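Local atomic coordinates of 'Carboxyl esterase 2 (Tuber melanosporum Mel28, PDB entry 5MIF), a protein that probably hydrolyses carboxylic ester bonds, as expected of a fungal member of the alpha/beta hydrolase fold superfamily. Residues L202-K207 with L273-E278; S198-S203 with K212-I217; V154-P159 with D261-G266. All coordinates share one frame; numbering follows the deposited sequence.

How the interactions relate
Helix 191-206 ties the three contacts together. Interactions 1 and 2 share Leu202 and Ser203 on it, and their centres lie about 8 Å apart. They also meet through the backbone, where Gln214 N probably donates to Glu278 O at 3.0 Å. Interaction 3 lies about 15 Å from interaction 1 and about 13 Å from interaction 2, centre to centre. It reaches the same helix through a salt bridge, Lys205 NZ to Asp261 OD2 at 2.7 Å, and a probable hydrogen bond between Ser198 OG and Val262 O. In interaction 2 the side chain of Gln214 lies near, without touching, the presumed nucleophile elbow around Ser190.

Interaction 1: residues L202-K207 with L273-E278; sequences LSIKRK and LAKFPE
Ile204 meets Phe276 and Lys275 through apolar contacts. Its CD1 does most of the touching and lies 3.5 Å from Phe276 CD1. The methyl approaches the ring obliquely, and the two side chains cross at about a right angle. The same methyl sits 3.7 Å from the backbone Lys275 O and 3.9 Å from Lys275 CB. The second branch, Ile204 CG2, meets the lysine chain at an oblique crossing, 4.0 Å from Lys275 CD. With CG1 anti to the carbonyl carbon (chi1 -73°) and the chain extended beyond it, CD1 is carried out to the ring while CG2 faces the lysine chain. Phe276 starts out pointing away from the helix, yet its ring swings back to Ile204. Leu273 CD2 covers one face of the ring, 3.6 Å above its plane and offset toward the rim.

Backbone hydrogen bonds shape each segment, but none crosses between the two. A type I beta turn from Leu273 to Phe276 is closed by Phe276 N to Leu273 O at 2.9 Å. On the other side the helix finishes in a Schellman motif, with Lys207 at positive phi.

Charge plays against the contact at its outer end. Lys207 NZ and Lys275 NZ are 4.6 Å apart, and both residues are exposed. Their like charges probably repel mildly, moderated by solvent.

Helix 290-302 also packs here, with Leu300 against Phe276 and Phe296 against Leu273. Gln214 of strand 213-217 touches the Phe276 ring as well. The contact thus packs the last turn of helix 191-206 onto the loop that links helix 270-273 to strand 279-284, the neighbour of strand 213-217 in the central sheet.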
ATOM      1  N   LEU A 202      -6.508  -1.775 -26.179  1.00 37.87           N
ATOM      2  CA  LEU A 202      -6.811  -1.236 -27.498  1.00 38.53           C
ATOM      3  C   LEU A 202      -5.588  -0.493 -28.057  1.00 39.50           C
ATOM      4  O   LEU A 202      -5.337  -0.514 -29.262  1.00 39.65           O
ATOM      5  CB  LEU A 202      -8.049  -0.312 -27.437  1.00 36.08           C
ATOM      6  CG  LEU A 202      -9.433  -0.949 -27.200  1.00 34.97           C
ATOM      7  CD1 LEU A 202     -10.519   0.095 -26.909  1.00 35.13           C
ATOM      8  CD2 LEU A 202      -9.858  -1.833 -28.384  1.00 36.99           C
ATOM      9  N   SER A 203      -4.834   0.181 -27.195  1.00 40.73           N
ATOM     10  CA  SER A 203      -3.617   0.856 -27.651  1.00 40.82           C
ATOM     11  C   SER A 203      -2.598  -0.159 -28.176  1.00 42.16           C
ATOM     12  O   SER A 203      -1.909   0.085 -29.172  1.00 43.45           O
ATOM     13  CB  SER A 203      -3.000   1.679 -26.528  1.00 38.56           C
ATOM     14  OG  SER A 203      -3.944   2.587 -26.009  1.00 42.06           O
ATOM     15  N   ILE A 204      -2.512  -1.301 -27.499  1.00 41.23           N
ATOM     16  CA  ILE A 204      -1.601  -2.363 -27.907  1.00 43.08           C
ATOM     17  C   ILE A 204      -2.038  -2.932 -29.262  1.00 43.29           C
ATOM     18  O   ILE A 204      -1.240  -3.012 -30.188  1.00 42.54           O
ATOM     19  CB  ILE A 204      -1.532  -3.461 -26.834  1.00 42.31           C
ATOM     20  CG1 ILE A 204      -0.731  -2.940 -25.631  1.00 45.07           C
ATOM     21  CG2 ILE A 204      -0.891  -4.723 -27.394  1.00 42.81           C
ATOM     22  CD1 ILE A 204      -0.996  -3.664 -24.334  1.00 40.03           C
ATOM     23  N   LYS A 205      -3.323  -3.254 -29.392  1.00 45.32           N
ATOM     24  CA  LYS A 205      -3.874  -3.738 -30.664  1.00 44.65           C
ATOM     25  C   LYS A 205      -3.711  -2.785 -31.847  1.00 45.03           C
ATOM     26  O   LYS A 205      -3.561  -3.236 -32.987  1.00 48.81           O
ATOM     27  CB  LYS A 205      -5.361  -4.051 -30.506  1.00 43.25           C
ATOM     28  CG  LYS A 205      -5.630  -5.244 -29.629  1.00 46.11           C
ATOM     29  CD  LYS A 205      -7.126  -5.514 -29.464  1.00 47.92           C
ATOM     30  CE  LYS A 205      -7.313  -6.800 -28.691  1.00 49.28           C
ATOM     31  NZ  LYS A 205      -8.367  -7.691 -29.236  1.00 50.51           N
ATOM     32  N   ARG A 206      -3.764  -1.478 -31.597  1.00 39.55           N
ATOM     33  CA  ARG A 206      -3.782  -0.507 -32.685  1.00 39.79           C
ATOM     34  C   ARG A 206      -2.448   0.211 -32.824  1.00 43.26           C
ATOM     35  O   ARG A 206      -2.278   1.067 -33.690  1.00 44.38           O
ATOM     36  CB  ARG A 206      -4.927   0.495 -32.452  1.00 41.80           C
ATOM     37  CG  ARG A 206      -6.318  -0.180 -32.462  1.00 40.35           C
ATOM     38  CD  ARG A 206      -7.441   0.694 -31.890  1.00 39.07           C
ATOM     39  NE  ARG A 206      -8.712  -0.026 -31.899  1.00 41.54           N
ATOM     40  CZ  ARG A 206      -9.855   0.420 -31.385  1.00 40.04           C
ATOM     41  NH1 ARG A 206      -9.907   1.604 -30.783  1.00 41.75           N
ATOM     42  NH2 ARG A 206     -10.949  -0.330 -31.465  1.00 39.47           N
ATOM     43  N   LYS A 207      -1.495  -0.188 -31.990  1.00 43.08           N
ATOM     44  CA  LYS A 207      -0.143   0.368 -31.960  1.00 43.48           C
ATOM     45  C   LYS A 207      -0.132   1.880 -31.775  1.00 44.53           C
ATOM     46  O   LYS A 207       0.537   2.604 -32.508  1.00 44.80           O
ATOM     47  CB  LYS A 207       0.631  -0.047 -33.215  1.00 44.67           C
ATOM     48  CG  LYS A 207       0.842  -1.572 -33.226  1.00 51.19           C
ATOM     49  CD  LYS A 207       1.300  -2.136 -34.563  1.00 63.58           C
ATOM     50  CE  LYS A 207       1.347  -3.668 -34.514  1.00 68.11           C
ATOM     51  NZ  LYS A 207       1.687  -4.193 -33.157  1.00 73.11           N
ATOM     52  N   LEU A 273      -1.046  -8.854 -23.142  1.00 43.43           N
ATOM     53  CA  LEU A 273      -0.869  -8.423 -21.759  1.00 46.35           C
ATOM     54  C   LEU A 273       0.590  -8.177 -21.410  1.00 46.40           C
ATOM     55  O   LEU A 273       0.900  -7.288 -20.614  1.00 44.97           O
ATOM     56  CB  LEU A 273      -1.441  -9.457 -20.800  1.00 44.98           C
ATOM     57  CG  LEU A 273      -2.953  -9.463 -20.636  1.00 48.22           C
ATOM     58  CD1 LEU A 273      -3.320 -10.308 -19.436  1.00 45.45           C
ATOM     59  CD2 LEU A 273      -3.481  -8.040 -20.484  1.00 44.90           C
ATOM     60  N   ALA A 274       1.486  -8.938 -22.038  1.00 44.71           N
ATOM     61  CA  ALA A 274       2.924  -8.790 -21.814  1.00 45.30           C
ATOM     62  C   ALA A 274       3.400  -7.404 -22.233  1.00 44.46           C
ATOM     63  O   ALA A 274       4.483  -6.968 -21.845  1.00 42.29           O
ATOM     64  CB  ALA A 274       3.703  -9.876 -22.565  1.00 42.32           C
ATOM     65  N   LYS A 275       2.575  -6.706 -23.016  1.00 45.50           N
ATOM     66  CA  LYS A 275       2.909  -5.362 -23.483  1.00 42.70           C
ATOM     67  C   LYS A 275       2.254  -4.259 -22.652  1.00 41.67           C
ATOM     68  O   LYS A 275       2.362  -3.078 -22.995  1.00 40.12           O
ATOM     69  CB  LYS A 275       2.509  -5.190 -24.951  1.00 45.94           C
ATOM     70  CG  LYS A 275       3.258  -6.120 -25.913  1.00 50.54           C
ATOM     71  CD  LYS A 275       2.922  -5.834 -27.362  1.00 46.02           C
ATOM     72  CE  LYS A 275       3.492  -6.915 -28.277  1.00 58.11           C
ATOM     73  NZ  LYS A 275       2.853  -6.929 -29.631  1.00 58.59           N
ATOM     74  N   PHE A 276       1.596  -4.628 -21.554  1.00 40.89           N
ATOM     75  CA  PHE A 276       0.954  -3.610 -20.709  1.00 42.17           C
ATOM     76  C   PHE A 276       1.966  -2.656 -20.093  1.00 42.56           C
ATOM     77  O   PHE A 276       3.127  -3.008 -19.918  1.00 39.44           O
ATOM     78  CB  PHE A 276       0.119  -4.258 -19.593  1.00 42.54           C
ATOM     79  CG  PHE A 276      -1.363  -4.221 -19.847  1.00 41.30           C
ATOM     80  CD1 PHE A 276      -1.884  -4.554 -21.083  1.00 43.07           C
ATOM     81  CD2 PHE A 276      -2.229  -3.808 -18.853  1.00 39.22           C
ATOM     82  CE1 PHE A 276      -3.255  -4.505 -21.313  1.00 44.90           C
ATOM     83  CE2 PHE A 276      -3.604  -3.745 -19.077  1.00 41.42           C
ATOM     84  CZ  PHE A 276      -4.113  -4.097 -20.300  1.00 38.28           C
ATOM     85  N   PRO A 277       1.529  -1.428 -19.791  1.00 42.86           N
ATOM     86  CA  PRO A 277       2.417  -0.477 -19.129  1.00 40.20           C
ATOM     87  C   PRO A 277       2.642  -0.920 -17.694  1.00 41.86           C
ATOM     88  O   PRO A 277       1.863  -1.735 -17.200  1.00 40.33           O
ATOM     89  CB  PRO A 277       1.630   0.836 -19.193  1.00 41.91           C
ATOM     90  CG  PRO A 277       0.204   0.391 -19.155  1.00 37.12           C
ATOM     91  CD  PRO A 277       0.167  -0.884 -19.956  1.00 40.20           C
ATOM     92  N   GLU A 278       3.678  -0.423 -17.026  1.00 41.05           N
ATOM     93  CA  GLU A 278       3.822  -0.778 -15.629  1.00 42.62           C
ATOM     94  C   GLU A 278       2.598  -0.294 -14.854  1.00 38.30           C
ATOM     95  O   GLU A 278       2.088   0.815 -15.058  1.00 37.25           O
ATOM     96  CB  GLU A 278       5.141  -0.294 -15.031  1.00 44.63           C
ATOM     97  CG  GLU A 278       5.272   1.111 -14.604  1.00 49.00           C
ATOM     98  CD  GLU A 278       6.493   1.264 -13.698  1.00 54.39           C
ATOM     99  OE1 GLU A 278       6.789   0.311 -12.944  1.00 58.83           O
ATOM    100  OE2 GLU A 278       7.164   2.312 -13.754  1.00 51.84           O
TER

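Interaction 2: residues S198-S203 with K212-I217; sequences SVSLLS and KFQVLI
Ser200 and Gln214 make this contact by themselves, and both are buried. Along the helix, Ser198 comes first and points away from the strand; its OG is hydrogen-bonded to Asn160. Val199 packs its side chain on Phe186 of strand 184-189. Its carbonyl oxygen is gripped twice from one residue. Ser203 N reaches Val199 O at 2.9 Å and Ser203 OG reaches it at 2.7 Å, from opposite faces of the carbonyl plane.

Ser200 follows and points toward the strand. Its OG lies 2.9 Å from Gln214 OE1 as modelled, but the amide is probably turned over in the model, so which of its ends faces the serine is uncertain. Gln214 reaches over with CG anti to its backbone N (chi1 170°) and the chain extended beyond. The pair spans a beta-alpha-beta unit made of strand 184-189, helix 191-206 and strand 213-217, the two strands being parallel neighbours. The turn from the first strand into the helix carries Ser190, probably the nucleophile of the GxSxG elbow. Phe186 also touches the Gln214 side chain. Replacing Gln214 with an alanine would probably open a gap between helix and strand and leave the Ser200 hydroxyl without its amide neighbour.

Leu201 and Leu202 turn to other partners, Asp261 and Val262. Ser203 ends the segment with its side chain against Tyr164 of helix 158-173.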
ATOM      1  N   SER A 198      -8.928  -1.646 -20.613  1.00 36.83           N
ATOM      2  CA  SER A 198      -9.448  -1.819 -21.970  1.00 33.97           C
ATOM      3  C   SER A 198      -8.767  -0.903 -22.967  1.00 33.16           C
ATOM      4  O   SER A 198      -8.380  -1.340 -24.055  1.00 37.07           O
ATOM      5  CB  SER A 198     -10.959  -1.587 -22.009  1.00 39.32           C
ATOM      6  OG  SER A 198     -11.468  -1.805 -23.314  1.00 35.31           O
ATOM      7  N   VAL A 199      -8.613   0.364 -22.588  1.00 31.14           N
ATOM      8  CA  VAL A 199      -7.958   1.353 -23.434  1.00 32.34           C
ATOM      9  C   VAL A 199      -6.467   1.025 -23.619  1.00 38.64           C
ATOM     10  O   VAL A 199      -5.895   1.224 -24.709  1.00 36.86           O
ATOM     11  CB  VAL A 199      -8.137   2.771 -22.846  1.00 35.31           C
ATOM     12  CG1 VAL A 199      -7.264   3.781 -23.579  1.00 34.03           C
ATOM     13  CG2 VAL A 199      -9.622   3.189 -22.927  1.00 33.98           C
ATOM     14  N   SER A 200      -5.835   0.529 -22.556  1.00 36.85           N
ATOM     15  CA  SER A 200      -4.460   0.033 -22.675  1.00 37.47           C
ATOM     16  C   SER A 200      -4.392  -1.073 -23.740  1.00 37.43           C
ATOM     17  O   SER A 200      -3.551  -1.035 -24.631  1.00 41.36           O
ATOM     18  CB  SER A 200      -3.941  -0.487 -21.324  1.00 36.47           C
ATOM     19  OG  SER A 200      -3.669   0.579 -20.411  1.00 36.61           O
ATOM     20  N   LEU A 201      -5.290  -2.049 -23.642  1.00 35.34           N
ATOM     21  CA  LEU A 201      -5.320  -3.173 -24.566  1.00 38.26           C
ATOM     22  C   LEU A 201      -5.583  -2.715 -26.008  1.00 40.18           C
ATOM     23  O   LEU A 201      -4.944  -3.190 -26.941  1.00 43.04           O
ATOM     24  CB  LEU A 201      -6.373  -4.194 -24.120  1.00 37.16           C
ATOM     25  CG  LEU A 201      -6.584  -5.422 -25.008  1.00 39.96           C
ATOM     26  CD1 LEU A 201      -5.304  -6.222 -25.119  1.00 44.13           C
ATOM     27  CD2 LEU A 201      -7.708  -6.283 -24.452  1.00 40.94           C
ATOM     28  N   LEU A 202      -6.508  -1.775 -26.179  1.00 37.87           N
ATOM     29  CA  LEU A 202      -6.811  -1.236 -27.498  1.00 38.53           C
ATOM     30  C   LEU A 202      -5.588  -0.493 -28.057  1.00 39.50           C
ATOM     31  O   LEU A 202      -5.337  -0.514 -29.262  1.00 39.65           O
ATOM     32  CB  LEU A 202      -8.049  -0.312 -27.437  1.00 36.08           C
ATOM     33  CG  LEU A 202      -9.433  -0.949 -27.200  1.00 34.97           C
ATOM     34  CD1 LEU A 202     -10.519   0.095 -26.909  1.00 35.13           C
ATOM     35  CD2 LEU A 202      -9.858  -1.833 -28.384  1.00 36.99           C
ATOM     36  N   SER A 203      -4.834   0.181 -27.195  1.00 40.73           N
ATOM     37  CA  SER A 203      -3.617   0.856 -27.651  1.00 40.82           C
ATOM     38  C   SER A 203      -2.598  -0.159 -28.176  1.00 42.16           C
ATOM     39  O   SER A 203      -1.909   0.085 -29.172  1.00 43.45           O
ATOM     40  CB  SER A 203      -3.000   1.679 -26.528  1.00 38.56           C
ATOM     41  OG  SER A 203      -3.944   2.587 -26.009  1.00 42.06           O
ATOM     42  N   LYS A 212       2.850   5.953 -19.404  1.00 40.52           N
ATOM     43  CA  LYS A 212       4.064   5.529 -18.706  1.00 41.17           C
ATOM     44  C   LYS A 212       3.717   4.680 -17.488  1.00 44.97           C
ATOM     45  O   LYS A 212       4.503   3.843 -17.041  1.00 39.81           O
ATOM     46  CB  LYS A 212       4.895   6.737 -18.276  1.00 43.40           C
ATOM     47  CG  LYS A 212       6.023   7.100 -19.228  1.00 51.23           C
ATOM     48  CD  LYS A 212       6.837   8.254 -18.662  1.00 54.77           C
ATOM     49  CE  LYS A 212       7.710   8.905 -19.721  1.00 57.13           C
ATOM     50  NZ  LYS A 212       8.447  10.052 -19.122  1.00 63.63           N
ATOM     51  N   PHE A 213       2.528   4.907 -16.947  1.00 38.41           N
ATOM     52  CA  PHE A 213       2.150   4.302 -15.688  1.00 38.36           C
ATOM     53  C   PHE A 213       0.632   4.200 -15.586  1.00 38.53           C
ATOM     54  O   PHE A 213      -0.085   5.107 -16.003  1.00 37.35           O
ATOM     55  CB  PHE A 213       2.736   5.114 -14.524  1.00 35.95           C
ATOM     56  CG  PHE A 213       2.533   4.485 -13.186  1.00 35.09           C
ATOM     57  CD1 PHE A 213       3.097   3.254 -12.890  1.00 39.23           C
ATOM     58  CD2 PHE A 213       1.814   5.145 -12.201  1.00 41.18           C
ATOM     59  CE1 PHE A 213       2.916   2.668 -11.650  1.00 40.80           C
ATOM     60  CE2 PHE A 213       1.633   4.574 -10.946  1.00 38.58           C
ATOM     61  CZ  PHE A 213       2.182   3.320 -10.673  1.00 37.15           C
ATOM     62  N   GLN A 214       0.149   3.090 -15.039  1.00 38.22           N
ATOM     63  CA  GLN A 214      -1.286   2.844 -14.956  1.00 36.79           C
ATOM     64  C   GLN A 214      -1.654   2.424 -13.547  1.00 36.41           C
ATOM     65  O   GLN A 214      -0.979   1.578 -12.953  1.00 36.76           O
ATOM     66  CB  GLN A 214      -1.711   1.761 -15.976  1.00 37.11           C
ATOM     67  CG  GLN A 214      -3.152   1.240 -15.818  1.00 35.70           C
ATOM     68  CD  GLN A 214      -3.552   0.242 -16.906  1.00 40.89           C
ATOM     69  OE1 GLN A 214      -4.502   0.476 -17.666  1.00 37.90           O
ATOM     70  NE2 GLN A 214      -2.837  -0.889 -16.974  1.00 38.28           N
ATOM     71  N   VAL A 215      -2.709   3.026 -13.001  1.00 34.17           N
ATOM     72  CA  VAL A 215      -3.225   2.610 -11.707  1.00 31.62           C
ATOM     73  C   VAL A 215      -4.660   2.056 -11.846  1.00 33.83           C
ATOM     74  O   VAL A 215      -5.541   2.711 -12.402  1.00 35.74           O
ATOM     75  CB  VAL A 215      -3.218   3.756 -10.687  1.00 31.46           C
ATOM     76  CG1 VAL A 215      -3.804   3.255  -9.394  1.00 32.09           C
ATOM     77  CG2 VAL A 215      -1.777   4.269 -10.422  1.00 31.30           C
ATOM     78  N   LEU A 216      -4.867   0.830 -11.381  1.00 33.03           N
ATOM     79  CA  LEU A 216      -6.186   0.207 -11.378  1.00 36.83           C
ATOM     80  C   LEU A 216      -6.632   0.035  -9.925  1.00 38.26           C
ATOM     81  O   LEU A 216      -5.951  -0.606  -9.125  1.00 37.63           O
ATOM     82  CB  LEU A 216      -6.177  -1.147 -12.120  1.00 32.41           C
ATOM     83  CG  LEU A 216      -5.628  -1.157 -13.564  1.00 34.32           C
ATOM     84  CD1 LEU A 216      -5.560  -2.560 -14.123  1.00 39.12           C
ATOM     85  CD2 LEU A 216      -6.461  -0.273 -14.498  1.00 36.30           C
ATOM     86  N   ILE A 217      -7.757   0.653  -9.577  1.00 37.13           N
ATOM     87  CA  ILE A 217      -8.282   0.610  -8.219  1.00 35.61           C
ATOM     88  C   ILE A 217      -9.499  -0.333  -8.188  1.00 40.28           C
ATOM     89  O   ILE A 217     -10.493  -0.039  -8.836  1.00 40.67           O
ATOM     90  CB  ILE A 217      -8.689   2.038  -7.747  1.00 35.95           C
ATOM     91  CG1 ILE A 217      -7.588   3.048  -8.053  1.00 36.39           C
ATOM     92  CG2 ILE A 217      -9.043   2.068  -6.270  1.00 38.60           C
ATOM     93  CD1 ILE A 217      -8.030   4.496  -7.818  1.00 34.62           C
TER

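Interaction 3: residues V154-P159 with D261-G266; sequences VAYPVP and DVASPG
Tyr156 lays one face of its ring against Ala263. This is the tight part of the contact. Tyr156 CG lies anti to the backbone N (chi1 167°), which carries the ring out to Ala263. Ala263 CB stands 3.8 Å from the ring centroid, 27° off the normal, in a CH-pi contact over the face, offset toward the rim at CE1 and CZ. Ala263 CB to Tyr156 CE1 is 3.4 Å. Tyr156 OH is packed as closely, 3.4 Å from Val262 CB. The opposite face is covered by Pro157 CB, 3.6 Å above the plane and over the ring centre. The peptide bond between Tyr156 and Pro157 is cis, which folds the proline back over the aromatic ring. Pro157 is also the N-cap residue of helix 158-173. The contact therefore joins the entrance of that helix to the loop between helices 241-251 and 270-273 of the alpha/beta hydrolase fold.

The Val262 CG1 methyl packs more loosely, approaching the ring obliquely, 3.9 Å from Tyr156 CE1. Val262 is partly exposed, as are Tyr156 and Pro157, whereas Ala263 is buried. The strongest polar partner of Tyr156 OH is Glu260, hydrogen-bonded through OE1.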
ATOM      1  N   VAL A 154     -25.895   4.160 -24.032  1.00 38.68           N
ATOM      2  CA  VAL A 154     -25.053   3.359 -24.913  1.00 37.90           C
ATOM      3  C   VAL A 154     -24.706   2.056 -24.207  1.00 36.53           C
ATOM      4  O   VAL A 154     -25.080   1.849 -23.053  1.00 37.41           O
ATOM      5  CB  VAL A 154     -23.761   4.091 -25.305  1.00 37.45           C
ATOM      6  CG1 VAL A 154     -24.074   5.353 -26.102  1.00 35.60           C
ATOM      7  CG2 VAL A 154     -22.919   4.397 -24.053  1.00 31.87           C
ATOM      8  N   ALA A 155     -24.019   1.163 -24.911  1.00 36.12           N
ATOM      9  CA  ALA A 155     -23.539  -0.067 -24.302  1.00 34.87           C
ATOM     10  C   ALA A 155     -22.120  -0.360 -24.755  1.00 36.32           C
ATOM     11  O   ALA A 155     -21.602   0.286 -25.678  1.00 36.96           O
ATOM     12  CB  ALA A 155     -24.453  -1.236 -24.660  1.00 35.00           C
ATOM     13  N   TYR A 156     -21.496  -1.342 -24.116  1.00 35.42           N
ATOM     14  CA  TYR A 156     -20.222  -1.859 -24.597  1.00 38.21           C
ATOM     15  C   TYR A 156     -20.304  -2.073 -26.103  1.00 38.84           C
ATOM     16  O   TYR A 156     -21.314  -2.579 -26.593  1.00 38.59           O
ATOM     17  CB  TYR A 156     -19.881  -3.172 -23.893  1.00 39.91           C
ATOM     18  CG  TYR A 156     -18.746  -3.924 -24.547  1.00 41.51           C
ATOM     19  CD1 TYR A 156     -17.425  -3.610 -24.254  1.00 36.64           C
ATOM     20  CD2 TYR A 156     -19.000  -4.936 -25.466  1.00 38.36           C
ATOM     21  CE1 TYR A 156     -16.390  -4.269 -24.863  1.00 40.03           C
ATOM     22  CE2 TYR A 156     -17.968  -5.610 -26.078  1.00 43.27           C
ATOM     23  CZ  TYR A 156     -16.662  -5.277 -25.765  1.00 41.11           C
ATOM     24  OH  TYR A 156     -15.619  -5.929 -26.365  1.00 40.24           O
ATOM     25  N   PRO A 157     -19.246  -1.718 -26.848  1.00 38.52           N
ATOM     26  CA  PRO A 157     -17.944  -1.152 -26.476  1.00 38.09           C
ATOM     27  C   PRO A 157     -17.858   0.360 -26.640  1.00 35.97           C
ATOM     28  O   PRO A 157     -16.759   0.899 -26.781  1.00 38.37           O
ATOM     29  CB  PRO A 157     -16.996  -1.834 -27.468  1.00 38.37           C
ATOM     30  CG  PRO A 157     -17.826  -1.882 -28.728  1.00 43.56           C
ATOM     31  CD  PRO A 157     -19.274  -2.088 -28.278  1.00 36.98           C
ATOM     32  N   VAL A 158     -18.995   1.044 -26.654  1.00 37.12           N
ATOM     33  CA  VAL A 158     -18.983   2.468 -26.940  1.00 33.54           C
ATOM     34  C   VAL A 158     -18.260   3.301 -25.854  1.00 34.36           C
ATOM     35  O   VAL A 158     -17.438   4.150 -26.197  1.00 34.90           O
ATOM     36  CB  VAL A 158     -20.432   2.986 -27.191  1.00 36.81           C
ATOM     37  CG1 VAL A 158     -20.468   4.503 -27.282  1.00 33.12           C
ATOM     38  CG2 VAL A 158     -20.971   2.372 -28.485  1.00 34.90           C
ATOM     39  N   PRO A 159     -18.541   3.064 -24.552  1.00 36.62           N
ATOM     40  CA  PRO A 159     -17.764   3.842 -23.570  1.00 34.07           C
ATOM     41  C   PRO A 159     -16.247   3.564 -23.673  1.00 38.84           C
ATOM     42  O   PRO A 159     -15.440   4.498 -23.530  1.00 36.33           O
ATOM     43  CB  PRO A 159     -18.328   3.385 -22.222  1.00 36.52           C
ATOM     44  CG  PRO A 159     -19.747   2.886 -22.551  1.00 34.97           C
ATOM     45  CD  PRO A 159     -19.580   2.230 -23.904  1.00 35.64           C
ATOM     46  N   ASP A 261     -11.837  -9.779 -25.083  1.00 45.89           N
ATOM     47  CA  ASP A 261     -10.756  -9.189 -24.309  1.00 48.05           C
ATOM     48  C   ASP A 261     -10.972  -7.677 -24.117  1.00 45.66           C
ATOM     49  O   ASP A 261     -10.619  -7.137 -23.079  1.00 42.22           O
ATOM     50  CB  ASP A 261      -9.403  -9.483 -24.968  1.00 49.47           C
ATOM     51  CG  ASP A 261      -9.363  -9.085 -26.434  1.00 50.21           C
ATOM     52  OD1 ASP A 261     -10.410  -8.662 -26.962  1.00 46.75           O
ATOM     53  OD2 ASP A 261      -8.286  -9.206 -27.057  1.00 47.51           O
ATOM     54  N   VAL A 262     -11.578  -7.002 -25.095  1.00 43.65           N
ATOM     55  CA  VAL A 262     -11.832  -5.571 -24.954  1.00 38.68           C
ATOM     56  C   VAL A 262     -12.795  -5.307 -23.792  1.00 38.85           C
ATOM     57  O   VAL A 262     -12.617  -4.346 -23.049  1.00 42.78           O
ATOM     58  CB  VAL A 262     -12.398  -4.957 -26.256  1.00 39.08           C
ATOM     59  CG1 VAL A 262     -12.778  -3.482 -26.050  1.00 35.52           C
ATOM     60  CG2 VAL A 262     -11.383  -5.100 -27.377  1.00 38.46           C
ATOM     61  N   ALA A 263     -13.786  -6.174 -23.606  1.00 39.81           N
ATOM     62  CA  ALA A 263     -14.703  -6.058 -22.464  1.00 37.45           C
ATOM     63  C   ALA A 263     -14.047  -6.498 -21.158  1.00 40.05           C
ATOM     64  O   ALA A 263     -14.246  -5.892 -20.099  1.00 40.83           O
ATOM     65  CB  ALA A 263     -15.965  -6.887 -22.707  1.00 38.32           C
ATOM     66  N   SER A 264     -13.289  -7.581 -21.246  1.00 38.33           N
ATOM     67  CA  SER A 264     -12.702  -8.218 -20.083  1.00 41.48           C
ATOM     68  C   SER A 264     -11.210  -8.409 -20.297  1.00 43.80           C
ATOM     69  O   SER A 264     -10.781  -9.473 -20.731  1.00 45.80           O
ATOM     70  CB  SER A 264     -13.391  -9.559 -19.825  1.00 41.46           C
ATOM     71  OG  SER A 264     -14.774  -9.376 -19.559  1.00 41.93           O
ATOM     72  N   PRO A 265     -10.409  -7.371 -20.009  1.00 42.60           N
ATOM     73  CA  PRO A 265      -8.973  -7.435 -20.320  1.00 43.71           C
ATOM     74  C   PRO A 265      -8.242  -8.520 -19.547  1.00 42.78           C
ATOM     75  O   PRO A 265      -7.129  -8.886 -19.930  1.00 45.00           O
ATOM     76  CB  PRO A 265      -8.474  -6.040 -19.946  1.00 41.51           C
ATOM     77  CG  PRO A 265      -9.679  -5.170 -20.150  1.00 40.80           C
ATOM     78  CD  PRO A 265     -10.825  -6.009 -19.639  1.00 40.87           C
ATOM     79  N   GLY A 266      -8.858  -9.014 -18.475  1.00 43.44           N
ATOM     80  CA  GLY A 266      -8.352 -10.174 -17.765  1.00 44.29           C
ATOM     81  C   GLY A 266      -8.272 -11.426 -18.631  1.00 49.17           C
ATOM     82  O   GLY A 266      -7.578 -12.383 -18.283  1.00 46.08           O
TER